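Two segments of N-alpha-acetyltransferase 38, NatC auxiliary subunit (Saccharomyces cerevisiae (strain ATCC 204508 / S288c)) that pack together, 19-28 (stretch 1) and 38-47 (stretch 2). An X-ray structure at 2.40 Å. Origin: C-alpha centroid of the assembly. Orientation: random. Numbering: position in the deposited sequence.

Stretch 1 19-28: TEDRILVGSL
Stretch 2, residues 38-47: LLDHVEERMG

The antiparallel pairing of these two segments is interrupted by a beta bulge: between Val-25 and Ser-27 the register shifts by one residue, so that Val-25 pairs with Glu-43 but Ser-27 pairs with Asp-40. The second segment turns a corner at Asp-40 and His-41, where His-41 adopts a left-handed conformation (phi/psi 55/43°) and its N donates to Asp-40 OD1 at 2.8 Å. Opposite the corner lies Gly-26, nearly fully extended at -163/165°, with its CA 4.2 Å from Val-42 CA and 3.5 Å from Asp-40 O. A CB here would point toward the second segment and clash with Val-42 CG2, so the close approach depends on the absence of a side chain.

The strand of residues 23-28 runs antiparallel to that of residues 42-46, their N-to-C directions 168° apart and their axes 4.4 Å apart at closest approach. Before the bulge, Ile-23 and Arg-45 form a hydrogen-bonded pair with CA atoms 5.1 Å apart: Ile-23 N to Arg-45 O is 2.9 Å and Arg-45 N to Ile-23 O is 2.8 Å. Val-25 and Glu-43 repeat the pattern, Val-25 N to Glu-43 O at 2.9 Å and Glu-43 N to Val-25 O at 2.7 Å. Between them Leu-24 faces Glu-44 as a non-hydrogen-bonded pair, CA to CA 4.8 Å. Beyond the bulge, Ser-27 N to Asp-40 O and Asp-40 N to Ser-27 O are both 2.9 Å, and Leu-28 pairs with Leu-39 without hydrogen bonds. Carbonyls also receive CA-H contacts, the shortest from Val-42 CA to Val-25 O at 3.2 Å.

The face bearing Leu-24, Leu-28, Leu-39 and Glu-44 is buried. Leu-24 (m, t) brings CD2 to 3.8 Å from Val-42 CG1 and 3.7 Å from Glu-44 CG, while Leu-28 (t, p) meets Leu-39 (m, t) through CD1 and CD2, respectively, at 3.8 Å. Glu-44 (t, t) forms a salt bridge with Arg-22 (p, t, m), whose NH2 lies 3.0 Å from Glu-44 OE2; the carboxylate oxygen sits over one face of the guanidinium. This pairs opposite charges in a buried setting, and both groups have further hydrogen bonds elsewhere in the structure.

The other face carries Ile-23 (m, t), Val-25 (t), Ser-27 (t), Asp-40 (t), Glu-43 (t, t) and Arg-45 (m, t, t). The extended Arg-45 lays one guanidinium face over Val-25, CZ to CG2 4.0 Å, and its NH2 makes a weak salt-bridging hydrogen bond to Glu-43 OE1 at 3.4 Å. At the outer end, selenomethionine Met-46 (m, t, p) packs CG 3.6 Å from Arg-22 CB.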

# COMPACT_ATOMS: atom_id res chain seq x y z
N THR C 19 -35.52 -16.68 8.78
CA THR C 19 -35.85 -17.90 9.51
C THR C 19 -35.88 -17.67 11.01
O THR C 19 -36.69 -18.29 11.72
CB THR C 19 -34.86 -19.01 9.17
OG1 THR C 19 -33.53 -18.58 9.46
CG2 THR C 19 -34.96 -19.39 7.69
N GLU C 20 -35.03 -16.79 11.52
CA GLU C 20 -34.97 -16.49 12.94
C GLU C 20 -35.96 -15.37 13.26
O GLU C 20 -36.77 -14.97 12.41
CB GLU C 20 -33.54 -16.14 13.35
CG GLU C 20 -32.53 -17.24 13.06
CD GLU C 20 -31.09 -16.79 13.30
OE1 GLU C 20 -30.88 -15.59 13.57
OE2 GLU C 20 -30.18 -17.64 13.22
N ASP C 21 -35.91 -14.85 14.49
CA ASP C 21 -36.77 -13.73 14.86
C ASP C 21 -36.42 -12.45 14.11
O ASP C 21 -37.21 -11.50 14.12
CB ASP C 21 -36.68 -13.47 16.36
CG ASP C 21 -37.09 -14.68 17.18
OD1 ASP C 21 -37.37 -15.74 16.58
OD2 ASP C 21 -37.13 -14.57 18.43
N ARG C 22 -35.26 -12.41 13.45
CA ARG C 22 -34.83 -11.21 12.75
C ARG C 22 -35.71 -10.94 11.53
O ARG C 22 -36.23 -11.85 10.89
CB ARG C 22 -33.37 -11.34 12.33
CG ARG C 22 -33.06 -12.60 11.54
CD ARG C 22 -31.56 -12.86 11.42
NE ARG C 22 -30.85 -11.83 10.67
CZ ARG C 22 -29.62 -11.99 10.18
NH1 ARG C 22 -28.98 -13.13 10.36
NH2 ARG C 22 -29.04 -11.00 9.51
N ILE C 23 -35.86 -9.65 11.22
CA ILE C 23 -36.62 -9.18 10.07
C ILE C 23 -35.79 -8.13 9.34
O ILE C 23 -35.12 -7.31 9.97
CB ILE C 23 -37.99 -8.61 10.50
CG1 ILE C 23 -38.99 -9.75 10.74
CG2 ILE C 23 -38.53 -7.61 9.48
CD1 ILE C 23 -40.42 -9.29 10.92
N LEU C 24 -35.84 -8.17 8.01
CA LEU C 24 -35.09 -7.24 7.16
C LEU C 24 -36.05 -6.33 6.42
O LEU C 24 -37.02 -6.79 5.81
CB LEU C 24 -34.20 -8.00 6.17
CG LEU C 24 -33.18 -8.96 6.78
CD1 LEU C 24 -32.33 -9.59 5.69
CD2 LEU C 24 -32.31 -8.23 7.78
N VAL C 25 -35.77 -5.02 6.46
CA VAL C 25 -36.52 -4.01 5.72
C VAL C 25 -35.54 -3.32 4.78
O VAL C 25 -34.55 -2.74 5.23
CB VAL C 25 -37.19 -3.00 6.66
CG1 VAL C 25 -38.04 -2.02 5.87
CG2 VAL C 25 -38.03 -3.72 7.71
N GLY C 26 -35.82 -3.39 3.48
CA GLY C 26 -34.90 -2.83 2.50
C GLY C 26 -35.56 -2.63 1.16
O GLY C 26 -36.64 -3.16 0.88
N SER C 27 -34.88 -1.85 0.32
CA SER C 27 -35.32 -1.57 -1.04
C SER C 27 -34.81 -2.66 -1.97
O SER C 27 -33.62 -2.96 -1.99
CB SER C 27 -34.82 -0.20 -1.49
OG SER C 27 -35.37 0.18 -2.74
N LEU C 28 -35.72 -3.23 -2.77
CA LEU C 28 -35.38 -4.35 -3.64
C LEU C 28 -34.54 -3.86 -4.82
O LEU C 28 -34.96 -2.97 -5.56
CB LEU C 28 -36.65 -5.03 -4.13
CG LEU C 28 -36.43 -6.27 -5.00
CD1 LEU C 28 -35.82 -7.39 -4.18
CD2 LEU C 28 -37.73 -6.72 -5.65
N LEU C 38 -31.69 -9.31 -3.67
CA LEU C 38 -30.66 -8.37 -3.26
C LEU C 38 -31.34 -7.10 -2.79
O LEU C 38 -32.11 -6.49 -3.55
CB LEU C 38 -29.68 -8.08 -4.40
CG LEU C 38 -28.46 -7.21 -4.06
CD1 LEU C 38 -27.55 -7.90 -3.06
CD2 LEU C 38 -27.69 -6.84 -5.33
N LEU C 39 -31.06 -6.70 -1.56
CA LEU C 39 -31.73 -5.56 -0.93
C LEU C 39 -30.71 -4.51 -0.52
O LEU C 39 -29.61 -4.84 -0.05
CB LEU C 39 -32.54 -6.00 0.29
CG LEU C 39 -33.66 -7.02 0.08
CD1 LEU C 39 -34.17 -7.53 1.42
CD2 LEU C 39 -34.80 -6.39 -0.71
N ASP C 40 -31.08 -3.24 -0.69
CA ASP C 40 -30.24 -2.11 -0.33
C ASP C 40 -30.87 -1.35 0.82
O ASP C 40 -32.08 -1.39 1.03
CB ASP C 40 -30.03 -1.17 -1.52
CG ASP C 40 -28.76 -0.34 -1.40
OD1 ASP C 40 -28.04 -0.48 -0.39
OD2 ASP C 40 -28.48 0.45 -2.33
N HIS C 41 -30.02 -0.64 1.57
CA HIS C 41 -30.43 0.14 2.74
C HIS C 41 -31.18 -0.74 3.74
O HIS C 41 -32.20 -0.34 4.30
CB HIS C 41 -31.27 1.35 2.32
CG HIS C 41 -30.68 2.14 1.19
ND1 HIS C 41 -29.47 2.79 1.30
CD2 HIS C 41 -31.12 2.38 -0.07
CE1 HIS C 41 -29.20 3.40 0.15
NE2 HIS C 41 -30.19 3.16 -0.69
N VAL C 42 -30.66 -1.94 3.96
CA VAL C 42 -31.35 -2.93 4.79
C VAL C 42 -31.31 -2.51 6.25
O VAL C 42 -30.26 -2.11 6.77
CB VAL C 42 -30.73 -4.32 4.60
CG1 VAL C 42 -31.20 -5.28 5.68
CG2 VAL C 42 -31.08 -4.87 3.23
N GLU C 43 -32.46 -2.59 6.91
CA GLU C 43 -32.56 -2.43 8.36
C GLU C 43 -32.90 -3.78 8.97
O GLU C 43 -33.91 -4.39 8.60
CB GLU C 43 -33.61 -1.40 8.74
CG GLU C 43 -33.79 -1.23 10.24
CD GLU C 43 -34.89 -0.25 10.59
OE1 GLU C 43 -35.69 0.10 9.70
OE2 GLU C 43 -34.96 0.17 11.77
N GLU C 44 -32.06 -4.25 9.89
CA GLU C 44 -32.26 -5.51 10.58
C GLU C 44 -32.94 -5.25 11.92
O GLU C 44 -32.36 -4.60 12.80
CB GLU C 44 -30.93 -6.24 10.80
CG GLU C 44 -31.10 -7.68 11.28
CD GLU C 44 -29.92 -8.17 12.10
OE1 GLU C 44 -29.39 -7.37 12.90
OE2 GLU C 44 -29.52 -9.34 11.94
N ARG C 45 -34.16 -5.75 12.07
CA ARG C 45 -34.94 -5.58 13.29
C ARG C 45 -35.01 -6.91 14.03
O ARG C 45 -35.47 -7.91 13.48
CB ARG C 45 -36.35 -5.08 12.96
CG ARG C 45 -36.40 -3.68 12.38
CD ARG C 45 -37.84 -3.28 12.07
NE ARG C 45 -37.93 -1.99 11.40
CZ ARG C 45 -39.05 -1.51 10.87
NH1 ARG C 45 -40.17 -2.21 10.94
NH2 ARG C 45 -39.05 -0.32 10.27
N MSE C 46 -34.55 -6.92 15.28
CA MSE C 46 -34.69 -8.08 16.15
C MSE C 46 -35.26 -7.67 17.50
O MSE C 46 -34.55 -7.14 18.35
CB MSE C 46 -33.34 -8.79 16.36
CG MSE C 46 -32.65 -9.21 15.08
SE MSE C 46 -31.03 -10.26 15.38
CE MSE C 46 -31.83 -12.04 15.61
N GLY C 47 -36.56 -7.92 17.69
CA GLY C 47 -37.20 -7.58 18.94
C GLY C 47 -37.14 -6.09 19.18
O GLY C 47 -37.74 -5.29 18.45